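Local coordinates for universal stress protein (Mycobacterium smegmatis, PDB 5AHW) that binds cyclic AMP as a homodimeric universal stress protein of a nucleotide-binding family and probably takes part in signalling, at residues Val7-Asp12 against Arg19-Ala24; Leu35-Ala40 against Arg72-Arg77; Asp97-Leu102 against Asp109-Gly114. All blocks are in the same frame, centred on the assembly; numbering follows the deposited sequence.

All three contacts pack helices against one parallel sheet and reach the same bound cyclic AMP. Strand 6-10 of interaction 1 lies between strand 34-41 of interaction 2 and strand 110-114 of interaction 3; Val9 O to Ala38 N (2.8 Å) and Val8 O to Val112 N (2.7 Å) join the three. Interactions 1 and 2 have centres about 7 Å apart and also share a salt bridge between Asp22 OD1 and Arg77 NE. Interaction 3 is about 13 Å from interaction 2, centre to centre, yet Ala40 CB meets Ala98 CB at 3.7 Å. At the strand ends, Ala40 holds the adenine, Gly10 takes the ribose hydroxyl, and Gly114 lies beside ribose and phosphate.

Interaction 1: Val7-Asp12 against Arg19-Ala24; sequences VVVGTD and RAVDRA. With CMP (adenosine-3',5'-cyclic-monophosphate), chain K.
This is the first half of the beta-alpha-beta unit that opens the universal stress protein fold: strand 6-10 runs into helix 15-31, which turns back almost antiparallel across the sheet, the axes of 7-10 and 19-24 lying 8.2 Å apart at 169°. Val9 touches the helix most. Its CB sits 3.6 Å from Ala24 CB, and with CG2 anti to the backbone N that methyl reaches toward the turn before, 3.8 Å from Ala20 O. The same CG2 meets Val21 CG2 at 4.0 Å, the two valine side chains crossing at about a right angle. Val7 CG1 rests more loosely on Ala24, while past the strand's end Thr11 CB lies 3.9 Å from Val21 CG2. With only methyls at Ala20 and Ala24, the helix lies close to the strand here. The hydroxyl of Thr11 is used in a bond with Ser17 OG, near the start of this helix.

The loop after the strand forms part of the cyclic AMP pocket. Asp12 CB packs by the adenine, 3.5 Å from N7 of the ligand. Gly10, with no side chain, lies against the ligand, and Gly10 O accepts a hydrogen bond from the ribose O2' (2.5 Å).

Interaction 2: Leu35-Ala40 against Arg72-Arg77; sequences LIIATA and REANDR. With CMP (adenosine-3',5'-cyclic-monophosphate), chain K.
Ile37 meets Ala74 where strand 34-41, in the parallel sheet of the alpha/beta universal stress protein fold, is covered by helix 65-80, on the sheet face shared with helix 15-31. From the backbone, CB of Ile37 points toward the helix and the chain divides there. One branch, CG2, stands anti to the backbone N and comes 3.6 Å from Ala74 CB, methyl against methyl. The other starts at CG1, beside the backbone N with chi1 -52°, and continues extended. That straight course carries CD1 past the alanine methyl, 3.8 Å from Ala74 CB, and on to the helix backbone. There the tip lies 3.5 Å from Ala74 O and 3.6 Å from Asn75 N, so both methyls press on the alanine from the strand side, and CD1 also touches the peptide link that follows.

The surroundings complete this apolar layer: Ile37 also packs on Leu71 of the same helix and Ile86 of the adjoining strand, and Leu18 of helix 15-31 lies against Ala74. The amide of Asn75 is occupied outside the contact, with ND2 bonded to Glu88 OE2.

Further along the strand, Thr39 OG1 bonds to Thr11 O, tying the strand's end to the loop after strand 6-10. Ala40 then hydrogen-bonds the adenine through its backbone. Ala40 O accepts from the amino N6 of cyclic AMP at 2.9 Å, and Ala40 N gives its hydrogen to the ligand's N1 over 2.9 Å, almost straight at 173°.

Interaction 3: Asp97-Leu102 against Asp109-Gly114; sequences DALVEL and DLLVVG. With CMP (adenosine-3',5'-cyclic-monophosphate), chain K.
Leu99 and Leu111 carry most of this contact, with Val113 adding a smaller share. Leu99 points from helix 95-105 toward strand 110-114, and its CB lies 4.2 Å from Leu111 CD1. The second methyl of that leucine, CD2, turns to the helix backbone and stands 4.0 Å from Leu99 O. With CG of Leu111 anti to the backbone N (chi1 -178°), CD2 rises toward the helix while CD1 leans over strand 6-10, near Val8 O. Further out, Leu99 CD1 meets Val113 CG1 at 4.1 Å, the two side chains crossing obliquely.

These tips also form a wall of the cyclic AMP pocket. Leu99 CD1 comes 3.6 Å from N3 of the adenine, and Val113 CB lies 3.7 Å from the ribose O2'. Gly114 N offers that same O2' a weak hydrogen bond, 3.4 Å long, and Gly114 C lies 3.3 Å from the ligand's O5'.

Within the sheet, strand 110-114 runs between strands 6-10 and 140-144, with Leu111 also resting on Val8 of the former. Helix 95-105 spans several strands here: Ala98, Leu99 and Leu102 pack on strand 34-41, and Leu102 touches Val8 of strand 6-10 as well.

Interaction 1: Val7-Asp12 against Arg19-Ala24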
loop_
_atom_site.group_PDB
_atom_site.type_symbol
_atom_site.label_atom_id
_atom_site.label_comp_id
_atom_site.label_asym_id
_atom_site.label_seq_id
_atom_site.Cartn_x
_atom_site.Cartn_y
_atom_site.Cartn_z
ATOM N N VAL B 7 3.052 -12.090 0.520
ATOM C CA VAL B 7 2.044 -11.041 0.554
ATOM C C VAL B 7 0.795 -11.628 1.213
ATOM O O VAL B 7 0.377 -12.714 0.875
ATOM C CB VAL B 7 1.682 -10.606 -0.840
ATOM C CG1 VAL B 7 0.618 -9.563 -0.817
ATOM C CG2 VAL B 7 2.889 -10.057 -1.595
ATOM N N VAL B 8 0.240 -10.898 2.153
ATOM C CA VAL B 8 -0.995 -11.265 2.794
ATOM C C VAL B 8 -2.121 -10.328 2.403
ATOM O O VAL B 8 -1.952 -9.128 2.502
ATOM C CB VAL B 8 -0.845 -11.211 4.321
ATOM C CG1 VAL B 8 -2.203 -11.471 4.971
ATOM C CG2 VAL B 8 0.105 -12.330 4.812
ATOM N N VAL B 9 -3.253 -10.893 1.984
ATOM C CA VAL B 9 -4.416 -10.121 1.610
ATOM C C VAL B 9 -5.612 -10.594 2.379
ATOM O O VAL B 9 -5.833 -11.785 2.548
ATOM C CB VAL B 9 -4.689 -10.078 0.075
ATOM C CG1 VAL B 9 -5.004 -11.454 -0.561
ATOM C CG2 VAL B 9 -5.807 -9.063 -0.247
ATOM N N GLY B 10 -6.368 -9.626 2.892
ATOM C CA GLY B 10 -7.581 -9.871 3.659
ATOM C C GLY B 10 -8.786 -9.665 2.793
ATOM O O GLY B 10 -8.876 -8.666 2.094
ATOM N N THR B 11 -9.663 -10.668 2.760
ATOM C CA THR B 11 -10.967 -10.543 2.139
ATOM C C THR B 11 -12.103 -10.969 3.069
ATOM O O THR B 11 -11.957 -11.968 3.750
ATOM C CB THR B 11 -11.074 -11.348 0.833
ATOM O OG1 THR B 11 -12.421 -11.240 0.315
ATOM C CG2 THR B 11 -10.736 -12.755 1.003
ATOM N N ASP B 12 -13.202 -10.204 3.110
ATOM C CA ASP B 12 -14.460 -10.619 3.765
ATOM C C ASP B 12 -15.538 -11.113 2.773
ATOM O O ASP B 12 -16.695 -11.265 3.132
ATOM C CB ASP B 12 -15.060 -9.505 4.582
ATOM C CG ASP B 12 -15.400 -8.324 3.725
ATOM O OD1 ASP B 12 -14.922 -8.309 2.555
ATOM O OD2 ASP B 12 -16.064 -7.404 4.224
ATOM N N ARG B 19 -11.511 -6.915 -5.115
ATOM C CA ARG B 19 -10.656 -6.030 -5.875
ATOM C C ARG B 19 -9.300 -5.911 -5.191
ATOM O O ARG B 19 -8.293 -5.749 -5.895
ATOM C CB ARG B 19 -11.271 -4.628 -6.118
ATOM C CG ARG B 19 -12.465 -4.657 -7.058
ATOM C CD ARG B 19 -13.064 -3.292 -7.444
ATOM N NE ARG B 19 -13.926 -2.717 -6.381
ATOM C CZ ARG B 19 -15.275 -2.666 -6.365
ATOM N NH1 ARG B 19 -16.022 -3.146 -7.372
ATOM N NH2 ARG B 19 -15.882 -2.104 -5.312
ATOM N N ALA B 20 -9.283 -5.912 -3.861
ATOM C CA ALA B 20 -8.046 -5.941 -3.127
ATOM C C ALA B 20 -7.278 -7.228 -3.404
ATOM O O ALA B 20 -6.063 -7.193 -3.519
ATOM C CB ALA B 20 -8.280 -5.822 -1.622
ATOM N N VAL B 21 -7.982 -8.357 -3.476
ATOM C CA VAL B 21 -7.369 -9.612 -3.883
ATOM C C VAL B 21 -6.784 -9.587 -5.350
ATOM O O VAL B 21 -5.648 -10.045 -5.575
ATOM C CB VAL B 21 -8.388 -10.761 -3.732
ATOM C CG1 VAL B 21 -7.824 -12.077 -4.229
ATOM C CG2 VAL B 21 -8.748 -10.948 -2.269
ATOM N N ASP B 22 -7.560 -9.077 -6.319
ATOM C CA ASP B 22 -7.050 -8.899 -7.674
ATOM C C ASP B 22 -5.686 -8.231 -7.582
ATOM O O ASP B 22 -4.721 -8.774 -8.131
ATOM C CB ASP B 22 -7.915 -8.022 -8.541
ATOM C CG ASP B 22 -9.188 -8.639 -8.867
ATOM O OD1 ASP B 22 -9.301 -9.852 -8.672
ATOM O OD2 ASP B 22 -10.139 -7.914 -9.254
ATOM N N ARG B 23 -5.598 -7.091 -6.872
ATOM C CA ARG B 23 -4.357 -6.346 -6.808
ATOM C C ARG B 23 -3.260 -7.108 -6.078
ATOM O O ARG B 23 -2.112 -7.141 -6.538
ATOM C CB ARG B 23 -4.563 -4.984 -6.209
ATOM C CG ARG B 23 -3.519 -3.981 -6.601
ATOM C CD ARG B 23 -3.665 -3.583 -8.089
ATOM N NE ARG B 23 -4.617 -2.446 -8.238
ATOM C CZ ARG B 23 -4.800 -1.777 -9.371
ATOM N NH1 ARG B 23 -4.168 -2.168 -10.487
ATOM N NH2 ARG B 23 -5.631 -0.734 -9.418
ATOM N N ALA B 24 -3.570 -7.740 -4.946
ATOM C CA ALA B 24 -2.540 -8.492 -4.284
ATOM C C ALA B 24 -2.063 -9.601 -5.183
ATOM O O ALA B 24 -0.926 -9.900 -5.162
ATOM C CB ALA B 24 -3.020 -9.063 -2.969
HETATM P P CMP K . -12.563 -3.750 1.365
HETATM O O1P CMP K . -12.291 -3.295 -0.064
HETATM O O2P CMP K . -13.908 -4.302 1.476
HETATM O "O5'" CMP K . -12.240 -2.667 2.468
HETATM C "C5'" CMP K . -11.959 -2.936 3.863
HETATM C "C4'" CMP K . -11.021 -4.110 3.890
HETATM O "O4'" CMP K . -10.788 -4.632 5.187
HETATM C "C3'" CMP K . -11.503 -5.284 3.124
HETATM O "O3'" CMP K . -11.522 -4.938 1.746
HETATM C "C2'" CMP K . -10.532 -6.385 3.573
HETATM O "O2'" CMP K . -9.242 -6.309 2.950
HETATM C "C1'" CMP K . -10.406 -6.005 5.057
HETATM N N9 CMP K . -11.355 -6.868 5.802
HETATM C C8 CMP K . -12.577 -6.533 6.258
HETATM N N7 CMP K . -13.185 -7.588 6.822
HETATM C C5 CMP K . -12.353 -8.601 6.749
HETATM C C6 CMP K . -12.343 -10.006 7.192
HETATM N N6 CMP K . -13.396 -10.498 7.829
HETATM N N1 CMP K . -11.267 -10.759 6.925
HETATM C C2 CMP K . -10.195 -10.285 6.281
HETATM N N3 CMP K . -10.132 -9.014 5.831
HETATM C C4 CMP K . -11.159 -8.150 6.043
#

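Interaction 2: Leu35-Ala40 against Arg72-Arg77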
loop_
_atom_site.group_PDB
_atom_site.type_symbol
_atom_site.label_atom_id
_atom_site.label_comp_id
_atom_site.label_asym_id
_atom_site.label_seq_id
_atom_site.Cartn_x
_atom_site.Cartn_y
_atom_site.Cartn_z
ATOM N N LEU B 35 1.312 -15.713 -2.225
ATOM C CA LEU B 35 0.150 -15.037 -1.737
ATOM C C LEU B 35 -0.673 -15.852 -0.692
ATOM O O LEU B 35 -1.037 -17.033 -0.921
ATOM C CB LEU B 35 -0.744 -14.712 -2.877
ATOM C CG LEU B 35 -1.987 -13.913 -2.529
ATOM C CD1 LEU B 35 -1.662 -12.490 -2.197
ATOM C CD2 LEU B 35 -2.929 -13.919 -3.730
ATOM N N ILE B 36 -0.989 -15.194 0.422
ATOM C CA ILE B 36 -1.802 -15.779 1.485
ATOM C C ILE B 36 -3.109 -14.980 1.521
ATOM O O ILE B 36 -3.112 -13.776 1.774
ATOM C CB ILE B 36 -1.039 -15.773 2.821
ATOM C CG1 ILE B 36 0.230 -16.631 2.712
ATOM C CG2 ILE B 36 -1.884 -16.376 3.943
ATOM C CD1 ILE B 36 1.140 -16.632 3.930
ATOM N N ILE B 37 -4.212 -15.640 1.201
ATOM C CA ILE B 37 -5.504 -14.999 1.298
ATOM C C ILE B 37 -6.084 -15.363 2.661
ATOM O O ILE B 37 -6.243 -16.554 2.985
ATOM C CB ILE B 37 -6.447 -15.472 0.161
ATOM C CG1 ILE B 37 -5.773 -15.326 -1.212
ATOM C CG2 ILE B 37 -7.792 -14.718 0.208
ATOM C CD1 ILE B 37 -6.620 -15.764 -2.399
ATOM N N ALA B 38 -6.421 -14.354 3.448
ATOM C CA ALA B 38 -6.980 -14.559 4.777
ATOM C C ALA B 38 -8.401 -14.002 4.933
ATOM O O ALA B 38 -8.722 -12.924 4.430
ATOM C CB ALA B 38 -6.053 -13.948 5.829
ATOM N N THR B 39 -9.255 -14.758 5.601
ATOM C CA THR B 39 -10.586 -14.317 5.902
ATOM C C THR B 39 -10.806 -14.544 7.394
ATOM O O THR B 39 -10.735 -15.710 7.915
ATOM C CB THR B 39 -11.646 -15.097 5.120
ATOM O OG1 THR B 39 -11.498 -14.833 3.730
ATOM C CG2 THR B 39 -13.038 -14.694 5.532
ATOM N N ALA B 40 -11.050 -13.445 8.095
ATOM C CA ALA B 40 -11.269 -13.534 9.543
ATOM C C ALA B 40 -12.738 -13.726 9.765
ATOM O O ALA B 40 -13.545 -13.109 9.076
ATOM C CB ALA B 40 -10.825 -12.263 10.245
ATOM N N ARG B 72 -12.361 -19.776 -1.795
ATOM C CA ARG B 72 -12.203 -20.270 -3.173
ATOM C C ARG B 72 -12.424 -19.183 -4.234
ATOM O O ARG B 72 -11.663 -19.064 -5.190
ATOM C CB ARG B 72 -13.003 -21.551 -3.485
ATOM C CG ARG B 72 -14.474 -21.536 -3.131
ATOM C CD ARG B 72 -15.183 -22.854 -3.495
ATOM N NE ARG B 72 -16.338 -23.146 -2.606
ATOM C CZ ARG B 72 -16.267 -23.744 -1.407
ATOM N NH1 ARG B 72 -15.101 -24.161 -0.892
ATOM N NH2 ARG B 72 -17.383 -23.939 -0.710
ATOM N N GLU B 73 -13.440 -18.350 -4.085
ATOM C CA GLU B 73 -13.594 -17.268 -5.039
ATOM C C GLU B 73 -12.381 -16.342 -4.989
ATOM O O GLU B 73 -11.848 -15.990 -6.038
ATOM C CB GLU B 73 -14.904 -16.533 -4.848
ATOM C CG GLU B 73 -15.116 -15.349 -5.806
ATOM C CD GLU B 73 -15.340 -15.729 -7.283
ATOM O OE1 GLU B 73 -15.624 -16.920 -7.616
ATOM O OE2 GLU B 73 -15.241 -14.789 -8.122
ATOM N N ALA B 74 -11.899 -15.983 -3.802
ATOM C CA ALA B 74 -10.716 -15.132 -3.755
ATOM C C ALA B 74 -9.546 -15.774 -4.459
ATOM O O ALA B 74 -8.756 -15.103 -5.129
ATOM C CB ALA B 74 -10.330 -14.763 -2.333
ATOM N N ASN B 75 -9.425 -17.075 -4.275
ATOM C CA ASN B 75 -8.385 -17.858 -4.952
ATOM C C ASN B 75 -8.476 -17.775 -6.493
ATOM O O ASN B 75 -7.493 -17.519 -7.172
ATOM C CB ASN B 75 -8.483 -19.331 -4.516
ATOM C CG ASN B 75 -7.247 -20.128 -4.869
ATOM O OD1 ASN B 75 -6.729 -20.045 -5.972
ATOM N ND2 ASN B 75 -6.775 -20.942 -3.915
ATOM N N ASP B 76 -9.666 -18.019 -7.014
ATOM C CA ASP B 76 -9.927 -17.880 -8.433
ATOM C C ASP B 76 -9.571 -16.468 -8.912
ATOM O O ASP B 76 -8.965 -16.320 -9.958
ATOM C CB ASP B 76 -11.387 -18.213 -8.756
ATOM C CG ASP B 76 -11.695 -19.685 -8.574
ATOM O OD1 ASP B 76 -10.747 -20.501 -8.629
ATOM O OD2 ASP B 76 -12.889 -20.039 -8.394
ATOM N N ARG B 77 -9.894 -15.435 -8.139
ATOM C CA ARG B 77 -9.618 -14.066 -8.583
ATOM C C ARG B 77 -8.121 -13.855 -8.610
ATOM O O ARG B 77 -7.592 -13.350 -9.594
ATOM C CB ARG B 77 -10.266 -13.063 -7.657
ATOM C CG ARG B 77 -11.765 -13.041 -7.774
ATOM C CD ARG B 77 -12.145 -12.300 -9.023
ATOM N NE ARG B 77 -11.909 -10.906 -8.758
ATOM C CZ ARG B 77 -12.855 -10.068 -8.332
ATOM N NH1 ARG B 77 -14.078 -10.468 -8.145
ATOM N NH2 ARG B 77 -12.577 -8.801 -8.152
HETATM P P CMP K . -12.563 -3.750 1.365
HETATM O O1P CMP K . -12.291 -3.295 -0.064
HETATM O O2P CMP K . -13.908 -4.302 1.476
HETATM O "O5'" CMP K . -12.240 -2.667 2.468
HETATM C "C5'" CMP K . -11.959 -2.936 3.863
HETATM C "C4'" CMP K . -11.021 -4.110 3.890
HETATM O "O4'" CMP K . -10.788 -4.632 5.187
HETATM C "C3'" CMP K . -11.503 -5.284 3.124
HETATM O "O3'" CMP K . -11.522 -4.938 1.746
HETATM C "C2'" CMP K . -10.532 -6.385 3.573
HETATM O "O2'" CMP K . -9.242 -6.309 2.950
HETATM C "C1'" CMP K . -10.406 -6.005 5.057
HETATM N N9 CMP K . -11.355 -6.868 5.802
HETATM C C8 CMP K . -12.577 -6.533 6.258
HETATM N N7 CMP K . -13.185 -7.588 6.822
HETATM C C5 CMP K . -12.353 -8.601 6.749
HETATM C C6 CMP K . -12.343 -10.006 7.192
HETATM N N6 CMP K . -13.396 -10.498 7.829
HETATM N N1 CMP K . -11.267 -10.759 6.925
HETATM C C2 CMP K . -10.195 -10.285 6.281
HETATM N N3 CMP K . -10.132 -9.014 5.831
HETATM C C4 CMP K . -11.159 -8.150 6.043
#

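Interaction 3: Asp97-Leu102 against Asp109-Gly114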
loop_
_atom_site.group_PDB
_atom_site.type_symbol
_atom_site.label_atom_id
_atom_site.label_comp_id
_atom_site.label_asym_id
_atom_site.label_seq_id
_atom_site.Cartn_x
_atom_site.Cartn_y
_atom_site.Cartn_z
ATOM N N ASP B 97 -6.911 -7.888 14.223
ATOM C CA ASP B 97 -6.103 -8.859 14.957
ATOM C C ASP B 97 -5.695 -9.988 14.013
ATOM O O ASP B 97 -4.541 -10.389 13.964
ATOM C CB ASP B 97 -6.935 -9.495 16.138
ATOM C CG ASP B 97 -7.178 -8.510 17.382
ATOM O OD1 ASP B 97 -6.530 -7.441 17.523
ATOM O OD2 ASP B 97 -7.996 -8.867 18.264
ATOM N N ALA B 98 -6.645 -10.565 13.292
ATOM C CA ALA B 98 -6.279 -11.731 12.505
ATOM C C ALA B 98 -5.244 -11.371 11.429
ATOM O O ALA B 98 -4.276 -12.102 11.250
ATOM C CB ALA B 98 -7.526 -12.365 11.877
ATOM N N LEU B 99 -5.390 -10.217 10.771
ATOM C CA LEU B 99 -4.488 -9.850 9.658
ATOM C C LEU B 99 -3.101 -9.450 10.178
ATOM O O LEU B 99 -2.082 -9.949 9.677
ATOM C CB LEU B 99 -5.054 -8.737 8.786
ATOM C CG LEU B 99 -6.290 -9.152 8.022
ATOM C CD1 LEU B 99 -7.039 -7.959 7.435
ATOM C CD2 LEU B 99 -5.931 -10.088 6.895
ATOM N N VAL B 100 -3.050 -8.648 11.233
ATOM C CA VAL B 100 -1.751 -8.251 11.806
ATOM C C VAL B 100 -1.012 -9.392 12.413
ATOM O O VAL B 100 0.199 -9.588 12.187
ATOM C CB VAL B 100 -1.910 -7.132 12.804
ATOM C CG1 VAL B 100 -0.573 -6.770 13.384
ATOM C CG2 VAL B 100 -2.476 -5.910 12.057
ATOM N N GLU B 101 -1.723 -10.210 13.143
ATOM C CA GLU B 101 -1.032 -11.372 13.704
ATOM C C GLU B 101 -0.545 -12.341 12.648
ATOM O O GLU B 101 0.534 -12.905 12.793
ATOM C CB GLU B 101 -1.910 -12.095 14.723
ATOM C CG GLU B 101 -2.226 -11.199 15.912
ATOM C CD GLU B 101 -3.224 -11.787 16.907
ATOM O OE1 GLU B 101 -3.603 -13.004 16.810
ATOM O OE2 GLU B 101 -3.645 -10.955 17.770
ATOM N N LEU B 102 -1.343 -12.557 11.609
ATOM C CA LEU B 102 -0.972 -13.507 10.577
ATOM C C LEU B 102 0.289 -13.025 9.909
ATOM O O LEU B 102 1.186 -13.760 9.612
ATOM C CB LEU B 102 -2.104 -13.711 9.561
ATOM C CG LEU B 102 -1.780 -14.432 8.254
ATOM C CD1 LEU B 102 -1.274 -15.846 8.553
ATOM C CD2 LEU B 102 -3.011 -14.507 7.407
ATOM N N ASP B 109 5.965 -9.566 3.913
ATOM C CA ASP B 109 6.662 -8.396 3.447
ATOM C C ASP B 109 5.626 -7.354 3.135
ATOM O O ASP B 109 5.931 -6.162 3.094
ATOM C CB ASP B 109 7.403 -8.733 2.154
ATOM C CG ASP B 109 8.357 -9.849 2.324
ATOM O OD1 ASP B 109 9.262 -9.672 3.151
ATOM O OD2 ASP B 109 8.213 -10.906 1.683
ATOM N N LEU B 110 4.405 -7.789 2.859
ATOM C CA LEU B 110 3.343 -6.842 2.567
ATOM C C LEU B 110 1.968 -7.387 2.965
ATOM O O LEU B 110 1.638 -8.555 2.755
ATOM C CB LEU B 110 3.347 -6.536 1.071
ATOM C CG LEU B 110 2.233 -5.643 0.509
ATOM C CD1 LEU B 110 2.513 -4.215 0.917
ATOM C CD2 LEU B 110 2.112 -5.765 -1.002
ATOM N N LEU B 111 1.165 -6.497 3.487
ATOM C CA LEU B 111 -0.192 -6.787 3.846
ATOM C C LEU B 111 -1.137 -5.896 3.026
ATOM O O LEU B 111 -0.953 -4.698 2.966
ATOM C CB LEU B 111 -0.274 -6.454 5.332
ATOM C CG LEU B 111 -1.543 -6.671 6.085
ATOM C CD1 LEU B 111 -2.298 -7.941 5.671
ATOM C CD2 LEU B 111 -1.052 -6.729 7.506
ATOM N N VAL B 112 -2.130 -6.478 2.365
ATOM C CA VAL B 112 -2.997 -5.752 1.498
ATOM C C VAL B 112 -4.439 -5.769 2.027
ATOM O O VAL B 112 -5.007 -6.819 2.387
ATOM C CB VAL B 112 -2.958 -6.406 0.120
ATOM C CG1 VAL B 112 -3.792 -5.631 -0.906
ATOM C CG2 VAL B 112 -1.521 -6.482 -0.355
ATOM N N VAL B 113 -5.046 -4.585 2.058
ATOM C CA VAL B 113 -6.434 -4.386 2.389
ATOM C C VAL B 113 -7.077 -3.384 1.417
ATOM O O VAL B 113 -6.398 -2.576 0.805
ATOM C CB VAL B 113 -6.597 -3.889 3.868
ATOM C CG1 VAL B 113 -6.156 -4.935 4.886
ATOM C CG2 VAL B 113 -5.810 -2.643 4.145
ATOM N N GLY B 114 -8.385 -3.456 1.231
ATOM C CA GLY B 114 -9.157 -2.351 0.629
ATOM C C GLY B 114 -9.369 -1.235 1.610
ATOM O O GLY B 114 -8.899 -1.309 2.762
HETATM P P CMP K . -12.563 -3.750 1.365
HETATM O O1P CMP K . -12.291 -3.295 -0.064
HETATM O O2P CMP K . -13.908 -4.302 1.476
HETATM O "O5'" CMP K . -12.240 -2.667 2.468
HETATM C "C5'" CMP K . -11.959 -2.936 3.863
HETATM C "C4'" CMP K . -11.021 -4.110 3.890
HETATM O "O4'" CMP K . -10.788 -4.632 5.187
HETATM C "C3'" CMP K . -11.503 -5.284 3.124
HETATM O "O3'" CMP K . -11.522 -4.938 1.746
HETATM C "C2'" CMP K . -10.532 -6.385 3.573
HETATM O "O2'" CMP K . -9.242 -6.309 2.950
HETATM C "C1'" CMP K . -10.406 -6.005 5.057
HETATM N N9 CMP K . -11.355 -6.868 5.802
HETATM C C8 CMP K . -12.577 -6.533 6.258
HETATM N N7 CMP K . -13.185 -7.588 6.822
HETATM C C5 CMP K . -12.353 -8.601 6.749
HETATM C C6 CMP K . -12.343 -10.006 7.192
HETATM N N6 CMP K . -13.396 -10.498 7.829
HETATM N N1 CMP K . -11.267 -10.759 6.925
HETATM C C2 CMP K . -10.195 -10.285 6.281
HETATM N N3 CMP K . -10.132 -9.014 5.831
HETATM C C4 CMP K . -11.159 -8.150 6.043
#